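Local coordinates for protein arginase (RocF) (Helicobacter pylori, PDB 4G3H) that probably catalyses the manganese-dependent hydrolysis of L-arginine to L-ornithine and urea, the arginase reaction, at residues I97-R102 with L165-G170; M139-V144 with L172-K177; E214-T219 with L263-E268; K241-T246 with E295-E300. All coordinates share one frame; numbering follows the deposited sequence.

Contact 1: I97-R102 with L165-G170; sequences IFQAFR and LGLEKG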
loop_
_atom_site.group_PDB
_atom_site.type_symbol
_atom_site.label_atom_id
_atom_site.label_comp_id
_atom_site.label_asym_id
_atom_site.label_seq_id
_atom_site.Cartn_x
_atom_site.Cartn_y
_atom_site.Cartn_z
ATOM N N ILE A 97 0.370 -1.738 -8.896
ATOM C CA ILE A 97 -0.056 -0.351 -8.730
ATOM C C ILE A 97 1.139 0.614 -8.715
ATOM O O ILE A 97 1.127 1.657 -9.382
ATOM C CB ILE A 97 -0.851 -0.171 -7.406
ATOM C CG1 ILE A 97 -2.178 -0.929 -7.486
ATOM C CG2 ILE A 97 -1.108 1.303 -7.140
ATOM C CD1 ILE A 97 -2.917 -1.005 -6.165
ATOM N N PHE A 98 2.167 0.259 -7.949
ATOM C CA PHE A 98 3.349 1.102 -7.821
ATOM C C PHE A 98 4.170 1.168 -9.111
ATOM O O PHE A 98 4.743 2.214 -9.428
ATOM C CB PHE A 98 4.221 0.613 -6.657
ATOM C CG PHE A 98 5.299 1.579 -6.265
ATOM C CD1 PHE A 98 4.975 2.827 -5.747
ATOM C CD2 PHE A 98 6.645 1.248 -6.431
ATOM C CE1 PHE A 98 5.979 3.736 -5.402
ATOM C CE2 PHE A 98 7.651 2.146 -6.090
ATOM C CZ PHE A 98 7.320 3.393 -5.576
ATOM N N GLN A 99 4.232 0.061 -9.849
ATOM C CA GLN A 99 4.970 0.051 -11.106
ATOM C C GLN A 99 4.304 1.048 -12.052
ATOM O O GLN A 99 4.983 1.762 -12.797
ATOM C CB GLN A 99 4.973 -1.343 -11.742
ATOM C CG GLN A 99 5.816 -2.379 -11.002
ATOM C CD GLN A 99 7.255 -1.927 -10.779
ATOM O OE1 GLN A 99 7.568 -1.272 -9.788
ATOM N NE2 GLN A 99 8.132 -2.271 -11.710
ATOM N N ALA A 100 2.975 1.099 -12.020
ATOM C CA ALA A 100 2.241 2.033 -12.869
ATOM C C ALA A 100 2.584 3.456 -12.428
ATOM O O ALA A 100 2.768 4.352 -13.253
ATOM C CB ALA A 100 0.750 1.792 -12.741
ATOM N N PHE A 101 2.676 3.643 -11.114
ATOM C CA PHE A 101 3.004 4.934 -10.520
ATOM C C PHE A 101 4.400 5.385 -10.981
ATOM O O PHE A 101 4.593 6.542 -11.368
ATOM C CB PHE A 101 2.978 4.804 -8.997
ATOM C CG PHE A 101 3.098 6.104 -8.268
ATOM C CD1 PHE A 101 2.024 6.993 -8.222
ATOM C CD2 PHE A 101 4.270 6.431 -7.592
ATOM C CE1 PHE A 101 2.111 8.186 -7.510
ATOM C CE2 PHE A 101 4.369 7.625 -6.874
ATOM C CZ PHE A 101 3.283 8.504 -6.834
ATOM N N ARG A 102 5.364 4.469 -10.916
ATOM C CA ARG A 102 6.736 4.744 -11.338
ATOM C C ARG A 102 6.759 5.032 -12.838
ATOM O O ARG A 102 7.476 5.916 -13.297
ATOM C CB ARG A 102 7.636 3.538 -11.062
ATOM C CG ARG A 102 7.719 3.119 -9.609
ATOM C CD ARG A 102 8.464 1.795 -9.472
ATOM N NE ARG A 102 9.880 1.918 -9.814
ATOM C CZ ARG A 102 10.735 0.898 -9.826
ATOM N NH1 ARG A 102 10.317 -0.326 -9.521
ATOM N NH2 ARG A 102 12.011 1.104 -10.130
ATOM N N LEU A 165 8.364 -4.749 -15.119
ATOM C CA LEU A 165 7.213 -4.295 -15.762
ATOM C C LEU A 165 6.839 -2.957 -15.429
ATOM O O LEU A 165 7.027 -2.478 -14.459
ATOM C CB LEU A 165 6.058 -5.052 -15.226
ATOM C CG LEU A 165 5.823 -6.367 -15.646
ATOM C CD1 LEU A 165 4.885 -6.919 -15.065
ATOM C CD2 LEU A 165 5.484 -6.177 -16.930
ATOM N N GLY A 166 6.563 -2.360 -16.485
ATOM C CA GLY A 166 6.204 -1.006 -16.697
ATOM C C GLY A 166 7.285 0.002 -16.694
ATOM O O GLY A 166 7.057 1.056 -16.852
ATOM N N LEU A 167 8.494 -0.387 -16.531
ATOM C CA LEU A 167 9.664 0.396 -16.727
ATOM C C LEU A 167 10.514 0.265 -18.035
ATOM O O LEU A 167 11.484 0.853 -18.178
ATOM C CB LEU A 167 10.611 0.115 -15.596
ATOM C CG LEU A 167 10.377 0.015 -14.137
ATOM C CD1 LEU A 167 11.603 -0.230 -13.239
ATOM C CD2 LEU A 167 9.838 1.108 -13.851
ATOM N N GLU A 168 10.211 -0.447 -19.041
ATOM C CA GLU A 168 11.225 -0.363 -20.112
ATOM C C GLU A 168 11.221 0.738 -21.184
ATOM O O GLU A 168 11.835 0.603 -22.172
ATOM C CB GLU A 168 11.923 -1.621 -20.654
ATOM C CG GLU A 168 13.271 -2.041 -19.936
ATOM C CD GLU A 168 13.562 -3.531 -20.095
ATOM O OE1 GLU A 168 12.601 -4.299 -19.901
ATOM O OE2 GLU A 168 14.709 -3.941 -20.450
ATOM N N LYS A 169 10.441 1.732 -20.999
ATOM C CA LYS A 169 10.743 2.929 -21.510
ATOM C C LYS A 169 11.457 3.573 -20.341
ATOM O O LYS A 169 11.593 4.793 -20.275
ATOM C CB LYS A 169 9.602 3.729 -21.961
ATOM C CG LYS A 169 8.942 3.113 -23.062
ATOM C CD LYS A 169 9.401 3.685 -24.421
ATOM C CE LYS A 169 8.783 2.975 -25.554
ATOM N NZ LYS A 169 7.376 2.294 -25.515
ATOM N N GLY A 170 11.814 2.813 -19.331
ATOM C CA GLY A 170 12.482 3.480 -18.243
ATOM C C GLY A 170 11.798 4.100 -16.994
ATOM O O GLY A 170 10.649 4.394 -16.971
#
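Gln99 and Arg102, one turn apart on a helix, receive the loop 165-170 in two different ways, by a hydrogen bond and by van der Waals packing. The hydrogen bond runs from Gln99 NE2 to Leu165 O at 3.0 Å. It is bent at the hydrogen (139°), and the acceptor is tilted from the plane of the amide, although NE2 lies in the carbonyl plane of Leu165. The other end of the same amide is also engaged: Arg102 NH1 donates to Gln99 OE1 at 2.9 Å, on a lone pair, so both ends of the group are tied and its rotation is fixed. The bend of the Gln99 chain at CG (chi2 -54°) turns the amide along the helix toward the arginine.

The packing is that of a leucine methyl over a charged group. Leu167 CD1 lies over one face of the guanidinium, toward the rim, 3.4 Å from Arg102 NH2, while Leu167 CG is 4.0 Å from Gln99 NE2.

The other terminal nitrogen, Arg102 NH2, hydrogen-bonds to Leu172 O. In the alpha/beta arginase fold, helix 94-104 packs on strands 110-115 and 228-234 of the central parallel sheet through Phe98 and Phe101, while Leu165 packs on Tyr63 and Ile71 of helix 59-78.

Contact 2: M139-V144 with L172-K177; sequences MVLNRV and LEIDPK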
loop_
_atom_site.group_PDB
_atom_site.type_symbol
_atom_site.label_atom_id
_atom_site.label_comp_id
_atom_site.label_asym_id
_atom_site.label_seq_id
_atom_site.Cartn_x
_atom_site.Cartn_y
_atom_site.Cartn_z
ATOM N N MET A 139 9.865 -7.175 -4.885
ATOM C CA MET A 139 9.845 -7.075 -6.341
ATOM C C MET A 139 10.143 -5.644 -6.776
ATOM O O MET A 139 10.754 -5.416 -7.819
ATOM C CB MET A 139 8.480 -7.505 -6.876
ATOM C CG MET A 139 8.099 -8.928 -6.506
ATOM S SD MET A 139 6.461 -9.346 -7.113
ATOM C CE MET A 139 6.739 -9.137 -8.846
ATOM N N VAL A 140 9.697 -4.679 -5.979
ATOM C CA VAL A 140 9.948 -3.279 -6.290
ATOM C C VAL A 140 11.433 -2.995 -6.106
ATOM O O VAL A 140 12.022 -2.221 -6.861
ATOM C CB VAL A 140 9.136 -2.340 -5.361
ATOM C CG1 VAL A 140 9.708 -0.930 -5.404
ATOM C CG2 VAL A 140 7.675 -2.319 -5.794
ATOM N N LEU A 141 12.032 -3.639 -5.106
ATOM C CA LEU A 141 13.447 -3.458 -4.796
ATOM C C LEU A 141 14.376 -4.416 -5.545
ATOM O O LEU A 141 15.597 -4.321 -5.427
ATOM C CB LEU A 141 13.673 -3.630 -3.300
ATOM C CG LEU A 141 13.038 -2.601 -2.362
ATOM C CD1 LEU A 141 13.258 -3.040 -0.922
ATOM C CD2 LEU A 141 13.648 -1.228 -2.611
ATOM N N ASN A 142 13.804 -5.340 -6.307
ATOM C CA ASN A 142 14.601 -6.307 -7.056
ATOM C C ASN A 142 15.427 -7.242 -6.183
ATOM O O ASN A 142 16.537 -7.623 -6.548
ATOM C CB ASN A 142 15.530 -5.600 -8.040
ATOM C CG ASN A 142 14.919 -5.465 -9.412
ATOM O OD1 ASN A 142 14.027 -4.645 -9.632
ATOM N ND2 ASN A 142 15.384 -6.287 -10.347
ATOM N N ARG A 143 14.886 -7.603 -5.027
ATOM C CA ARG A 143 15.565 -8.518 -4.118
ATOM C C ARG A 143 14.649 -9.715 -3.902
ATOM O O ARG A 143 14.374 -10.109 -2.772
ATOM C CB ARG A 143 15.869 -7.828 -2.783
ATOM C CG ARG A 143 16.890 -6.702 -2.892
ATOM C CD ARG A 143 18.176 -7.196 -3.547
ATOM N NE ARG A 143 18.802 -8.279 -2.792
ATOM C CZ ARG A 143 19.483 -8.114 -1.661
ATOM N NH1 ARG A 143 19.638 -6.905 -1.143
ATOM N NH2 ARG A 143 20.002 -9.166 -1.041
ATOM N N VAL A 144 14.182 -10.282 -5.010
ATOM C CA VAL A 144 13.272 -11.419 -4.986
ATOM C C VAL A 144 13.806 -12.654 -4.258
ATOM O O VAL A 144 13.070 -13.307 -3.518
ATOM C CB VAL A 144 12.864 -11.815 -6.424
ATOM C CG1 VAL A 144 11.939 -13.017 -6.391
ATOM C CG2 VAL A 144 12.175 -10.641 -7.108
ATOM N N LEU A 172 13.648 5.260 -12.936
ATOM C CA LEU A 172 14.684 5.158 -12.015
ATOM C C LEU A 172 14.503 4.025 -11.149
ATOM O O LEU A 172 13.551 3.591 -10.885
ATOM C CB LEU A 172 14.636 6.392 -11.193
ATOM C CG LEU A 172 14.825 7.698 -11.932
ATOM C CD1 LEU A 172 14.370 8.942 -11.359
ATOM C CD2 LEU A 172 16.123 7.756 -12.277
ATOM N N GLU A 173 15.520 3.589 -10.646
ATOM C CA GLU A 173 15.440 2.514 -9.675
ATOM C C GLU A 173 15.090 3.181 -8.354
ATOM O O GLU A 173 15.421 4.346 -8.137
ATOM C CB GLU A 173 16.773 1.787 -9.550
ATOM C CG GLU A 173 17.208 1.094 -10.819
ATOM C CD GLU A 173 18.530 0.388 -10.652
ATOM O OE1 GLU A 173 18.997 -0.240 -11.626
ATOM O OE2 GLU A 173 19.100 0.464 -9.543
ATOM N N ILE A 174 14.408 2.455 -7.481
ATOM C CA ILE A 174 14.029 3.000 -6.194
ATOM C C ILE A 174 15.239 2.974 -5.258
ATOM O O ILE A 174 15.947 1.975 -5.179
ATOM C CB ILE A 174 12.861 2.181 -5.581
ATOM C CG1 ILE A 174 11.618 2.300 -6.470
ATOM C CG2 ILE A 174 12.551 2.668 -4.179
ATOM C CD1 ILE A 174 11.083 3.716 -6.618
ATOM N N ASP A 175 15.474 4.086 -4.570
ATOM C CA ASP A 175 16.573 4.212 -3.620
ATOM C C ASP A 175 16.075 3.572 -2.322
ATOM O O ASP A 175 15.187 4.110 -1.659
ATOM C CB ASP A 175 16.879 5.696 -3.397
ATOM C CG ASP A 175 18.025 5.926 -2.431
ATOM O OD1 ASP A 175 18.519 4.946 -1.847
ATOM O OD2 ASP A 175 18.428 7.098 -2.254
ATOM N N PRO A 176 16.645 2.416 -1.944
ATOM C CA PRO A 176 16.255 1.688 -0.729
ATOM C C PRO A 176 16.181 2.564 0.525
ATOM O O PRO A 176 15.433 2.266 1.464
ATOM C CB PRO A 176 17.329 0.601 -0.614
ATOM C CG PRO A 176 17.775 0.399 -2.021
ATOM C CD PRO A 176 17.838 1.805 -2.553
ATOM N N LYS A 177 16.963 3.638 0.525
ATOM C CA LYS A 177 17.016 4.574 1.644
ATOM C C LYS A 177 15.824 5.525 1.663
ATOM O O LYS A 177 15.628 6.261 2.628
ATOM C CB LYS A 177 18.311 5.379 1.580
ATOM C CG LYS A 177 19.561 4.565 1.866
ATOM C CD LYS A 177 20.793 5.268 1.326
ATOM C CE LYS A 177 21.983 5.051 2.235
ATOM N NZ LYS A 177 21.756 5.712 3.551
HETATM O O HOH W 1 14.044 -0.897 -7.633
#
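Val140, the last residue of helix 136-140, and Leu141 just after it pack against Ile174 and Pro176 in the loop that leads into strand 179-182 of the parallel sheet of the alpha/beta arginase fold. The loop makes an Asx turn just before that strand, with Pro176 as its middle residue.

The direct contacts are apolar. Val140 meets Ile174 branch to branch, CG1 to CG1 at 3.9 Å. In Val140 this branch is anti to the backbone N (chi1 163°), which sends it across to the loop. Leu141 reaches out with a single methyl: CD2 lies 4.3 Å from Ile174 CG2 and 4.5 Å from Pro176 CG, touching the isoleucine and the proline ring at looser distances. Phe98 of helix 94-104 touches both Val140 and Ile174 and so adds an aromatic side chain to the pair, and Ile200 packs on Leu141.

Polar contact between the two segments runs through water. One molecule donates to Val140 O and accepts a weak bond from Ile174 N, linking the backbone at the end of the helix to the loop.

Asp175 uses its two oxygens differently. OD2 links the loop outward through a salt bridge with Lys109, while Asp175 OD1 closes the Asx turn by accepting from Lys177 N at 3.1 Å, with the donor standing above the carboxylate plane, 58° out of it.

Contact 3: E214-T219 with L263-E268; sequences EVVQKT and LGLLLE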
loop_
_atom_site.group_PDB
_atom_site.type_symbol
_atom_site.label_atom_id
_atom_site.label_comp_id
_atom_site.label_asym_id
_atom_site.label_seq_id
_atom_site.Cartn_x
_atom_site.Cartn_y
_atom_site.Cartn_z
ATOM N N GLU A 214 9.987 12.892 16.496
ATOM C CA GLU A 214 11.321 12.583 16.016
ATOM C C GLU A 214 11.224 11.642 14.821
ATOM O O GLU A 214 11.956 11.789 13.848
ATOM C CB GLU A 214 12.157 11.944 17.121
ATOM C CG GLU A 214 13.617 11.798 16.746
ATOM C CD GLU A 214 14.441 11.174 17.849
ATOM O OE1 GLU A 214 14.188 9.999 18.192
ATOM O OE2 GLU A 214 15.338 11.860 18.376
ATOM N N VAL A 215 10.315 10.677 14.898
ATOM C CA VAL A 215 10.125 9.734 13.801
ATOM C C VAL A 215 9.831 10.504 12.517
ATOM O O VAL A 215 10.453 10.263 11.492
ATOM C CB VAL A 215 8.956 8.749 14.089
ATOM C CG1 VAL A 215 8.620 7.959 12.832
ATOM C CG2 VAL A 215 9.341 7.793 15.215
ATOM N N VAL A 216 8.898 11.446 12.575
ATOM C CA VAL A 216 8.557 12.226 11.391
ATOM C C VAL A 216 9.732 13.072 10.896
ATOM O O VAL A 216 9.974 13.180 9.689
ATOM C CB VAL A 216 7.343 13.141 11.664
ATOM C CG1 VAL A 216 7.056 14.017 10.448
ATOM C CG2 VAL A 216 6.131 12.289 11.993
ATOM N N GLN A 217 10.468 13.666 11.831
ATOM C CA GLN A 217 11.607 14.506 11.476
ATOM C C GLN A 217 12.681 13.683 10.766
ATOM O O GLN A 217 13.256 14.120 9.762
ATOM C CB GLN A 217 12.173 15.162 12.738
ATOM C CG GLN A 217 13.101 16.338 12.482
ATOM C CD GLN A 217 12.494 17.355 11.540
ATOM O OE1 GLN A 217 11.314 17.695 11.645
ATOM N NE2 GLN A 217 13.303 17.852 10.611
ATOM N N LYS A 218 12.954 12.491 11.289
ATOM C CA LYS A 218 13.946 11.614 10.679
ATOM C C LYS A 218 13.432 11.120 9.327
ATOM O O LYS A 218 14.221 10.787 8.440
ATOM C CB LYS A 218 14.248 10.418 11.585
ATOM C CG LYS A 218 15.003 10.752 12.869
ATOM C CD LYS A 218 15.308 9.481 13.653
ATOM C CE LYS A 218 15.899 9.775 15.030
ATOM N NZ LYS A 218 16.075 8.536 15.859
ATOM N N THR A 219 12.106 11.068 9.177
ATOM C CA THR A 219 11.502 10.632 7.916
ATOM C C THR A 219 11.763 11.697 6.851
ATOM O O THR A 219 12.071 11.371 5.702
ATOM C CB THR A 219 9.976 10.412 8.053
ATOM O OG1 THR A 219 9.732 9.312 8.940
ATOM C CG2 THR A 219 9.355 10.102 6.693
ATOM N N LEU A 263 -0.633 9.214 11.102
ATOM C CA LEU A 263 -1.150 9.522 9.775
ATOM C C LEU A 263 -1.337 11.016 9.542
ATOM O O LEU A 263 -0.935 11.544 8.508
ATOM C CB LEU A 263 -2.485 8.812 9.550
ATOM C CG LEU A 263 -2.443 7.514 8.748
ATOM C CD1 LEU A 263 -3.865 6.986 8.588
ATOM C CD2 LEU A 263 -1.801 7.771 7.381
ATOM N N GLY A 264 -1.957 11.693 10.503
ATOM C CA GLY A 264 -2.189 13.121 10.370
ATOM C C GLY A 264 -0.912 13.922 10.182
ATOM O O GLY A 264 -0.857 14.837 9.353
ATOM N N LEU A 265 0.112 13.575 10.957
ATOM C CA LEU A 265 1.407 14.247 10.892
ATOM C C LEU A 265 2.116 13.980 9.565
ATOM O O LEU A 265 2.679 14.892 8.955
ATOM C CB LEU A 265 2.286 13.780 12.052
ATOM C CG LEU A 265 2.367 14.680 13.287
ATOM C CD1 LEU A 265 1.015 15.284 13.615
ATOM C CD2 LEU A 265 2.902 13.859 14.452
ATOM N N LEU A 266 2.095 12.728 9.120
ATOM C CA LEU A 266 2.741 12.385 7.865
ATOM C C LEU A 266 2.050 13.078 6.692
ATOM O O LEU A 266 2.713 13.571 5.776
ATOM C CB LEU A 266 2.724 10.868 7.641
ATOM C CG LEU A 266 3.638 9.971 8.482
ATOM C CD1 LEU A 266 3.447 8.542 8.028
ATOM C CD2 LEU A 266 5.096 10.372 8.319
ATOM N N LEU A 267 0.719 13.105 6.716
ATOM C CA LEU A 267 -0.033 13.729 5.636
ATOM C C LEU A 267 0.224 15.232 5.581
ATOM O O LEU A 267 0.347 15.814 4.502
ATOM C CB LEU A 267 -1.534 13.467 5.802
ATOM C CG LEU A 267 -1.966 11.998 5.701
ATOM C CD1 LEU A 267 -3.472 11.879 5.889
ATOM C CD2 LEU A 267 -1.548 11.442 4.349
ATOM N N GLU A 268 0.312 15.858 6.745
ATOM C CA GLU A 268 0.556 17.289 6.804
ATOM C C GLU A 268 2.017 17.603 6.469
ATOM O O GLU A 268 2.303 18.559 5.751
ATOM C CB GLU A 268 0.206 17.816 8.196
ATOM C CG GLU A 268 -0.056 19.310 8.254
ATOM C CD GLU A 268 -1.207 19.734 7.362
ATOM O OE1 GLU A 268 -2.278 19.089 7.421
ATOM O OE2 GLU A 268 -1.041 20.717 6.610
#
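Val216 has the most surface buried here, and a single branch of it makes the closest approaches: CG2 lies 4.1 Å from Leu265 CB and 4.3 Å from Leu266 CD2. This branch, anti to the valine's own carbonyl carbon, faces the two consecutive leucines of the other helix.

Leu266 supplies the other large share. Its first bond does not aim at helix 212-223. Farther out, CD1 continues the line of the chain (chi2 -178°), and CD2, the other methyl, turns toward Val216 CG2, so it is the end of this leucine that touches. Leu265 behaves in the reverse manner. Its CB points at the partner and makes the contact close to the backbone, with the valine and leucine side chains meeting at about a right angle. The backbones are nearest at Val216 and Leu266, whose CA atoms are 6.8 Å apart.

Thr219, one turn on, faces the same way. Its hydroxyl is turned back on its own helix, where OG1 donates to Val215 O at 2.8 Å from above the carbonyl plane, a bond that satisfies the hydroxyl in a buried setting. That carbonyl also takes the helical bond from Thr219 N, which arrives from the opposite face.

The pairing joins two helices that flank the parallel sheet. Phe182 of strand 179-182 touches both, through Val215 and Thr219 of one and Leu266 of the other. Helix 293-309 packs on helix 256-269 through Leu263 and Leu267, and Phe203 of strand 202-203 meets Val215 and Thr219.

Contact 4: K241-T246 with E295-E300; sequences KLFTST and EKQVLE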
loop_
_atom_site.group_PDB
_atom_site.type_symbol
_atom_site.label_atom_id
_atom_site.label_comp_id
_atom_site.label_asym_id
_atom_site.label_seq_id
_atom_site.Cartn_x
_atom_site.Cartn_y
_atom_site.Cartn_z
ATOM N N LYS A 241 -4.623 -7.393 18.636
ATOM C CA LYS A 241 -5.676 -7.604 19.628
ATOM C C LYS A 241 -6.746 -6.523 19.510
ATOM O O LYS A 241 -7.931 -6.782 19.720
ATOM C CB LYS A 241 -5.104 -7.561 21.049
ATOM C CG LYS A 241 -4.163 -8.692 21.413
ATOM C CD LYS A 241 -4.867 -10.036 21.372
ATOM C CE LYS A 241 -4.207 -11.014 22.327
ATOM N NZ LYS A 241 -2.724 -11.003 22.180
ATOM N N LEU A 242 -6.312 -5.308 19.189
ATOM C CA LEU A 242 -7.215 -4.170 19.055
ATOM C C LEU A 242 -7.983 -4.152 17.729
ATOM O O LEU A 242 -9.159 -3.785 17.703
ATOM C CB LEU A 242 -6.434 -2.858 19.222
ATOM C CG LEU A 242 -6.095 -2.382 20.646
ATOM C CD1 LEU A 242 -5.601 -3.534 21.501
ATOM C CD2 LEU A 242 -5.043 -1.280 20.577
ATOM N N PHE A 243 -7.326 -4.544 16.637
ATOM C CA PHE A 243 -7.971 -4.549 15.322
ATOM C C PHE A 243 -7.869 -5.945 14.729
ATOM O O PHE A 243 -6.777 -6.416 14.414
ATOM C CB PHE A 243 -7.297 -3.541 14.391
ATOM C CG PHE A 243 -8.064 -3.281 13.128
ATOM C CD1 PHE A 243 -9.173 -2.436 13.132
ATOM C CD2 PHE A 243 -7.692 -3.892 11.937
ATOM C CE1 PHE A 243 -9.903 -2.201 11.963
ATOM C CE2 PHE A 243 -8.417 -3.662 10.762
ATOM C CZ PHE A 243 -9.521 -2.818 10.779
ATOM N N THR A 244 -9.011 -6.600 14.558
ATOM C CA THR A 244 -9.014 -7.967 14.054
ATOM C C THR A 244 -9.515 -8.179 12.629
ATOM O O THR A 244 -9.433 -9.291 12.109
ATOM C CB THR A 244 -9.828 -8.881 15.001
ATOM O OG1 THR A 244 -11.219 -8.534 14.925
ATOM C CG2 THR A 244 -9.346 -8.707 16.448
ATOM N N SER A 245 -10.026 -7.130 11.993
ATOM C CA SER A 245 -10.528 -7.266 10.627
ATOM C C SER A 245 -9.413 -7.211 9.583
ATOM O O SER A 245 -9.471 -6.431 8.632
ATOM C CB SER A 245 -11.569 -6.185 10.336
ATOM O OG SER A 245 -12.740 -6.413 11.099
ATOM N N THR A 246 -8.401 -8.051 9.767
ATOM C CA THR A 246 -7.275 -8.110 8.854
ATOM C C THR A 246 -6.746 -9.548 8.838
ATOM O O THR A 246 -6.787 -10.251 9.853
ATOM C CB THR A 246 -6.170 -7.100 9.281
ATOM O OG1 THR A 246 -5.228 -6.942 8.215
ATOM C CG2 THR A 246 -5.448 -7.574 10.530
ATOM N N GLU A 295 -15.190 -1.469 11.493
ATOM C CA GLU A 295 -15.516 -0.843 10.229
ATOM C C GLU A 295 -15.517 0.672 10.413
ATOM O O GLU A 295 -15.004 1.417 9.567
ATOM C CB GLU A 295 -16.874 -1.324 9.718
ATOM C CG GLU A 295 -17.234 -0.728 8.371
ATOM C CD GLU A 295 -18.406 -1.417 7.722
ATOM O OE1 GLU A 295 -18.269 -2.605 7.361
ATOM O OE2 GLU A 295 -19.463 -0.771 7.575
ATOM N N LYS A 296 -16.083 1.127 11.527
ATOM C CA LYS A 296 -16.128 2.553 11.816
ATOM C C LYS A 296 -14.714 3.128 11.915
ATOM O O LYS A 296 -14.457 4.247 11.475
ATOM C CB LYS A 296 -16.891 2.823 13.119
ATOM C CG LYS A 296 -18.398 2.607 13.013
ATOM C CD LYS A 296 -19.155 3.255 14.172
ATOM C CE LYS A 296 -18.908 2.545 15.497
ATOM N NZ LYS A 296 -19.507 1.178 15.525
ATOM N N GLN A 297 -13.797 2.362 12.490
ATOM C CA GLN A 297 -12.426 2.834 12.622
ATOM C C GLN A 297 -11.765 3.023 11.258
ATOM O O GLN A 297 -11.104 4.034 11.019
ATOM C CB GLN A 297 -11.613 1.865 13.484
ATOM C CG GLN A 297 -12.061 1.864 14.937
ATOM C CD GLN A 297 -11.243 0.935 15.809
ATOM O OE1 GLN A 297 -11.073 -0.239 15.491
ATOM N NE2 GLN A 297 -10.744 1.455 16.923
ATOM N N VAL A 298 -11.954 2.053 10.366
ATOM C CA VAL A 298 -11.387 2.126 9.024
ATOM C C VAL A 298 -11.990 3.338 8.303
ATOM O O VAL A 298 -11.271 4.152 7.710
ATOM C CB VAL A 298 -11.684 0.821 8.235
ATOM C CG1 VAL A 298 -11.178 0.931 6.802
ATOM C CG2 VAL A 298 -11.009 -0.361 8.927
ATOM N N LEU A 299 -13.312 3.467 8.373
ATOM C CA LEU A 299 -13.988 4.590 7.743
ATOM C C LEU A 299 -13.455 5.916 8.285
ATOM O O LEU A 299 -13.375 6.901 7.559
ATOM C CB LEU A 299 -15.502 4.482 7.953
ATOM C CG LEU A 299 -16.162 3.461 7.017
ATOM C CD1 LEU A 299 -17.632 3.294 7.356
ATOM C CD2 LEU A 299 -15.996 3.930 5.582
ATOM N N GLU A 300 -13.085 5.937 9.560
ATOM C CA GLU A 300 -12.530 7.147 10.160
ATOM C C GLU A 300 -11.128 7.402 9.610
ATOM O O GLU A 300 -10.746 8.548 9.379
ATOM C CB GLU A 300 -12.497 7.019 11.683
ATOM C CG GLU A 300 -13.873 7.157 12.326
ATOM C CD GLU A 300 -13.861 6.898 13.821
ATOM O OE1 GLU A 300 -12.981 7.446 14.519
ATOM O OE2 GLU A 300 -14.742 6.153 14.299
HETATM O O HOH W 2 -11.620 -2.253 17.114
#
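Phe243 reaches from its loop to segment 295-300 of helix 293-309, where Val298 and Gln297 meet different parts of its ring. Val298 CG2 touches the far end, 3.4 Å from Phe243 CZ and 3.7 Å from Phe243 CE1, approaching obliquely. Gln297 comes alongside instead: OE1 lies in the plane of the ring at its edge, 3.7 Å from Phe243 CD1. The two side chains run past one another in opposite directions, and the ring and amide planes are 37° apart. A carbonyl oxygen in this place faces the slightly positive ring hydrogens, a weakly favourable arrangement.

The same oxygen has a firmer polar link. A water donates to Gln297 OE1 at 2.6 Å and to Leu242 O at 3.0 Å, spanning the gap between the helix side chain and the loop backbone. Gln297 is straight beyond CG (chi2 -179°), which carries its amide out to this water.

The loop follows strand 228-234, the strand whose end carries the manganese ligands Asp234 and, just beyond it, Asp236. The Phe243 side chain lies near the binuclear manganese site of the arginase fold, about 7 Å from the side chain of Asp236, without being a ligand.

With chi1 at -168°, the Phe243 ring swings to the far side of CB from its own amide nitrogen and is directed at the helix; Ser245 N stands 3.9 Å above one face of the Phe243 ring, offset toward the rim. Ser245 is the centre of an inverse gamma turn. Glu294, just ahead of the helical segment, grips this part of the loop with both carboxylate oxygens, accepting from Ser245 OG and Thr244 N.

Contacts 1, 3 and 4 are largely buried, whereas contact 2 is only partly so. Contacts 1 and 2 are neighbours that use different parts of one long loop before strand 179-182, and Arg102 touches both. Contacts 3 and 4 do not touch, but their segments alternate along the chain, and helix 293-309 supplies one segment of contact 4 while packing on helix 256-269 of contact 3. The chemistry follows the partners. Helix against helix in contact 3 is apolar, while the contacts that involve loops add a polar link: a direct hydrogen bond from a side-chain amide in contact 1, and a water in contacts 2 and 4, which lie on opposite sides of the chain's centre.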